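Local coordinates for RND efflux system, outer membrane lipoprotein, NodT family (Burkholderia mallei, PDB 6U94) that probably serves as the outer membrane channel component of an RND-type efflux system, through which substrates would leave the cell, at residues L85-R90 against Q238-A242; L266-F270 against R448-Y452. Residues are numbered along the deposited sequence.

Interaction 1: residues L85-R90 against Q238-A242; sequences LYRIQR and QDENA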
# COMPACT_ATOMS: atom_id res chain seq x y z
N LEU A 85 -4.68 11.71 9.40
CA LEU A 85 -6.03 11.41 9.87
C LEU A 85 -6.29 9.91 9.93
O LEU A 85 -6.89 9.42 10.89
CB LEU A 85 -7.06 12.10 8.98
CG LEU A 85 -7.33 13.57 9.28
CD1 LEU A 85 -8.44 14.12 8.40
CD2 LEU A 85 -7.66 13.76 10.75
N TYR A 86 -5.84 9.16 8.92
CA TYR A 86 -6.25 7.77 8.78
C TYR A 86 -5.12 6.76 8.65
O TYR A 86 -5.40 5.56 8.70
CB TYR A 86 -7.18 7.61 7.56
CG TYR A 86 -6.44 7.26 6.29
CD1 TYR A 86 -5.72 8.23 5.60
CD2 TYR A 86 -6.45 5.96 5.79
CE1 TYR A 86 -5.03 7.91 4.44
CE2 TYR A 86 -5.77 5.64 4.64
CZ TYR A 86 -5.06 6.61 3.96
OH TYR A 86 -4.38 6.30 2.81
N ARG A 87 -3.87 7.18 8.49
CA ARG A 87 -2.84 6.22 8.11
C ARG A 87 -1.65 6.18 9.07
O ARG A 87 -1.22 5.09 9.46
CB ARG A 87 -2.35 6.51 6.69
CG ARG A 87 -1.55 5.37 6.09
CD ARG A 87 -1.39 5.55 4.59
NE ARG A 87 -0.73 4.40 3.97
CZ ARG A 87 -0.38 4.34 2.69
NH1 ARG A 87 -0.61 5.37 1.89
NH2 ARG A 87 0.21 3.26 2.21
N ILE A 88 -1.11 7.35 9.43
CA ILE A 88 0.13 7.39 10.20
C ILE A 88 -0.03 6.67 11.53
O ILE A 88 0.84 5.88 11.94
CB ILE A 88 0.60 8.84 10.40
CG1 ILE A 88 0.66 9.57 9.06
CG2 ILE A 88 1.97 8.87 11.07
CD1 ILE A 88 1.64 8.98 8.08
N GLN A 89 -1.13 6.92 12.23
CA GLN A 89 -1.33 6.35 13.55
C GLN A 89 -1.87 4.92 13.52
O GLN A 89 -1.82 4.24 14.55
CB GLN A 89 -2.26 7.23 14.39
CG GLN A 89 -1.63 8.54 14.84
CD GLN A 89 -0.52 8.37 15.87
OE1 GLN A 89 -0.13 7.25 16.20
NE2 GLN A 89 -0.02 9.48 16.39
N ARG A 90 -2.38 4.45 12.38
CA ARG A 90 -2.80 3.07 12.25
C ARG A 90 -1.66 2.15 11.81
O ARG A 90 -1.91 0.98 11.52
CB ARG A 90 -3.98 2.96 11.28
CG ARG A 90 -5.33 3.09 11.96
CD ARG A 90 -6.44 2.63 11.04
NE ARG A 90 -7.27 3.74 10.58
CZ ARG A 90 -8.14 3.64 9.58
NH1 ARG A 90 -8.29 2.49 8.94
NH2 ARG A 90 -8.86 4.69 9.23
N GLN A 238 -12.67 8.44 9.97
CA GLN A 238 -11.36 8.98 9.60
C GLN A 238 -11.10 8.84 8.11
O GLN A 238 -10.58 9.76 7.48
CB GLN A 238 -10.26 8.27 10.40
CG GLN A 238 -10.37 8.42 11.91
CD GLN A 238 -9.42 7.49 12.64
OE1 GLN A 238 -8.84 6.59 12.05
NE2 GLN A 238 -9.26 7.72 13.94
N ASP A 239 -11.45 7.69 7.53
CA ASP A 239 -11.27 7.49 6.09
C ASP A 239 -12.03 8.53 5.29
O ASP A 239 -11.49 9.10 4.33
CB ASP A 239 -11.73 6.08 5.69
CG ASP A 239 -10.96 4.99 6.40
OD1 ASP A 239 -9.99 5.29 7.13
OD2 ASP A 239 -11.34 3.81 6.23
N GLU A 240 -13.28 8.80 5.67
CA GLU A 240 -14.08 9.76 4.92
C GLU A 240 -13.56 11.18 5.09
O GLU A 240 -13.65 11.99 4.16
CB GLU A 240 -15.54 9.66 5.36
CG GLU A 240 -16.16 8.30 5.09
CD GLU A 240 -17.59 8.18 5.58
OE1 GLU A 240 -17.97 8.93 6.51
OE2 GLU A 240 -18.34 7.35 5.03
N ASN A 241 -13.01 11.51 6.26
CA ASN A 241 -12.40 12.82 6.45
C ASN A 241 -11.18 12.99 5.56
O ASN A 241 -11.06 13.98 4.82
CB ASN A 241 -12.01 13.02 7.92
CG ASN A 241 -12.97 13.93 8.66
OD1 ASN A 241 -14.15 14.02 8.32
ND2 ASN A 241 -12.46 14.63 9.67
N ALA A 242 -10.25 12.03 5.60
CA ALA A 242 -9.05 12.11 4.78
C ALA A 242 -9.40 12.11 3.30
O ALA A 242 -8.75 12.79 2.50
CB ALA A 242 -8.11 10.94 5.11

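Interaction 2: residues L266-F270 against R448-Y452; sequences LLAEF and RVTLY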
# COMPACT_ATOMS: atom_id res chain seq x y z
N LEU A 266 -11.10 -3.71 -8.00
CA LEU A 266 -10.99 -2.26 -8.18
C LEU A 266 -9.67 -1.84 -8.80
O LEU A 266 -9.64 -0.84 -9.52
CB LEU A 266 -11.15 -1.55 -6.83
CG LEU A 266 -12.54 -1.62 -6.18
CD1 LEU A 266 -12.63 -2.81 -5.23
CD2 LEU A 266 -12.86 -0.33 -5.46
N LEU A 267 -8.59 -2.56 -8.54
CA LEU A 267 -7.30 -2.33 -9.18
C LEU A 267 -7.10 -3.33 -10.31
O LEU A 267 -7.55 -4.48 -10.23
CB LEU A 267 -6.15 -2.45 -8.18
CG LEU A 267 -6.22 -1.58 -6.92
CD1 LEU A 267 -4.92 -1.71 -6.13
CD2 LEU A 267 -6.49 -0.14 -7.29
N ALA A 268 -6.43 -2.89 -11.36
CA ALA A 268 -6.03 -3.79 -12.43
C ALA A 268 -4.70 -4.45 -12.08
O ALA A 268 -3.85 -3.86 -11.41
CB ALA A 268 -5.91 -3.04 -13.76
N GLU A 269 -4.54 -5.69 -12.52
CA GLU A 269 -3.31 -6.41 -12.27
C GLU A 269 -2.18 -5.86 -13.15
O GLU A 269 -2.40 -5.41 -14.27
CB GLU A 269 -3.50 -7.91 -12.53
CG GLU A 269 -2.32 -8.77 -12.11
CD GLU A 269 -1.91 -8.53 -10.67
OE1 GLU A 269 -0.98 -7.72 -10.44
OE2 GLU A 269 -2.52 -9.14 -9.77
N PHE A 270 -0.97 -5.90 -12.61
CA PHE A 270 0.18 -5.43 -13.36
C PHE A 270 0.43 -6.35 -14.55
O PHE A 270 0.43 -7.58 -14.39
CB PHE A 270 1.41 -5.38 -12.46
CG PHE A 270 1.32 -4.35 -11.37
CD1 PHE A 270 1.55 -3.01 -11.65
CD2 PHE A 270 1.01 -4.72 -10.08
CE1 PHE A 270 1.46 -2.06 -10.65
CE2 PHE A 270 0.93 -3.78 -9.07
CZ PHE A 270 1.15 -2.44 -9.36
N ARG A 448 0.07 -2.89 -3.94
CA ARG A 448 -0.03 -2.67 -5.38
C ARG A 448 -0.06 -1.18 -5.70
O ARG A 448 0.50 -0.74 -6.71
CB ARG A 448 -1.28 -3.36 -5.93
CG ARG A 448 -1.26 -4.88 -5.76
CD ARG A 448 -2.65 -5.48 -5.80
NE ARG A 448 -3.27 -5.38 -7.12
CZ ARG A 448 -4.32 -6.10 -7.50
NH1 ARG A 448 -4.86 -6.98 -6.66
NH2 ARG A 448 -4.82 -5.96 -8.72
N VAL A 449 -0.71 -0.39 -4.84
CA VAL A 449 -0.70 1.06 -4.99
C VAL A 449 0.72 1.59 -4.84
O VAL A 449 1.16 2.46 -5.61
CB VAL A 449 -1.65 1.70 -3.96
CG1 VAL A 449 -1.39 3.20 -3.86
CG2 VAL A 449 -3.09 1.43 -4.35
N THR A 450 1.47 1.06 -3.87
CA THR A 450 2.85 1.51 -3.68
C THR A 450 3.73 1.11 -4.85
O THR A 450 4.63 1.87 -5.25
CB THR A 450 3.41 0.94 -2.37
OG1 THR A 450 2.49 1.22 -1.31
CG2 THR A 450 4.75 1.57 -2.05
N LEU A 451 3.50 -0.07 -5.42
CA LEU A 451 4.26 -0.47 -6.60
C LEU A 451 3.92 0.40 -7.81
O LEU A 451 4.79 0.66 -8.65
CB LEU A 451 3.99 -1.94 -6.92
CG LEU A 451 4.74 -2.52 -8.13
CD1 LEU A 451 6.25 -2.36 -7.97
CD2 LEU A 451 4.36 -3.98 -8.34
N TYR A 452 2.67 0.87 -7.91
CA TYR A 452 2.33 1.84 -8.95
C TYR A 452 3.21 3.08 -8.86
O TYR A 452 3.56 3.67 -9.88
CB TYR A 452 0.85 2.23 -8.84
CG TYR A 452 0.52 3.51 -9.58
CD1 TYR A 452 0.52 4.73 -8.92
CD2 TYR A 452 0.21 3.49 -10.93
CE1 TYR A 452 0.22 5.91 -9.60
CE2 TYR A 452 -0.10 4.66 -11.61
CZ TYR A 452 -0.09 5.86 -10.94
OH TYR A 452 -0.39 7.03 -11.61

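Interaction 1: residues L85-R90 against Q238-A242
The helix 72-86 ends at Tyr86, and Arg87 is the first residue to leave helical backbone angles; 238-242 is an uninterrupted piece of the long helix 211-247. The backbones come close where the first helix ends, with Tyr86 CA and Gln238 CA 5.3 Å apart, and there the carbonyl Leu85 O lies 3.6 Å from Gln238 CB. The small Ala242 lets the Tyr86 ring and Leu85 pack closely: Ala242 CB sits 3.6 Å from Tyr86 CD1 and 4.2 Å from Leu85 CB, while Leu85 CD1 reaches Asn241 CB at 3.8 Å. Tyr86 CB points toward the long helix, and the ring passes Ala242, its hydroxyl hydrogen-bonding Glu169 and Asn172 on helix 156-203. Past the helix end the chain turns to bring Arg90 back. Its NH2 forms a very short salt bridge to Asp239 OD1 (2.5 Å) and a weak hydrogen bond to Gln238 OE1 (3.4 Å), both near the guanidinium plane. Arg90 NH1 makes a second salt bridge, to Asp180. Since Asp180 and Asp239 bring like charges close, the arginine bridging them would offset much of that repulsion, and it ties the turn after helix 72-86 to two long helices of the outer membrane factor fold.

Interaction 2: residues L266-F270 against R448-Y452
In the long-helix framework of the outer membrane factor fold, the extended loop 266-270 runs past helix 421-454 near that helix's C-terminal end. Three side chains do most of the work. Arg448, with chi1 m, chi2 t and chi3 p, sends its guanidinium across to the loop, where Leu267 CB lies over one face, 3.8 Å from NH2, and Glu269 OE2 over the other, 4.1 Å from the same NH2. That last pair is a proximity of opposite charges beyond salt-bridge range, with the oxygen well out of the guanidinium plane; the real partner of Glu269 is Arg385, and its OE1 also accepts a 2.8 Å hydrogen bond from Phe270 N. Glu269 thus folds back on its own backbone, its CB directed away from the helix. Leu267 places CD1 4.0 Å from Val449 CG2. Phe270, with chi1 m, pushes its ring in against the helix, where Phe52 also meets it. The ring's edge faces backbone, Phe270 CZ lying 3.2 Å from Arg448 O, a carbonyl already hydrogen-bonded to Tyr452 N within the helix. Over the ring's face, Leu451 makes a CH-pi contact: its CD2 stands 3.8 Å from the Phe270 centroid, 21° off the normal.

How the interactions relate
Both contacts belong to the same elongated, mostly helical chain, with centres 21 Å apart and nearest atoms about 5 Å apart, without touching. They follow in series: interaction 1 closes within the first outer membrane efflux protein repeat before interaction 2 opens, and the latter reaches across the second half to helix 421-454. Helix 156-203 is a common neighbour of both, meeting Tyr86 and Arg90 of interaction 1 and Leu266 and Val449 of interaction 2. Interaction 1 sets the end of helix 72-86 and the turn after it against helix 211-247, adding a salt bridge to apolar packing; interaction 2 sets a loop against helix 421-454, packing an arginine guanidinium with apolar and aromatic side chains but no salt bridge.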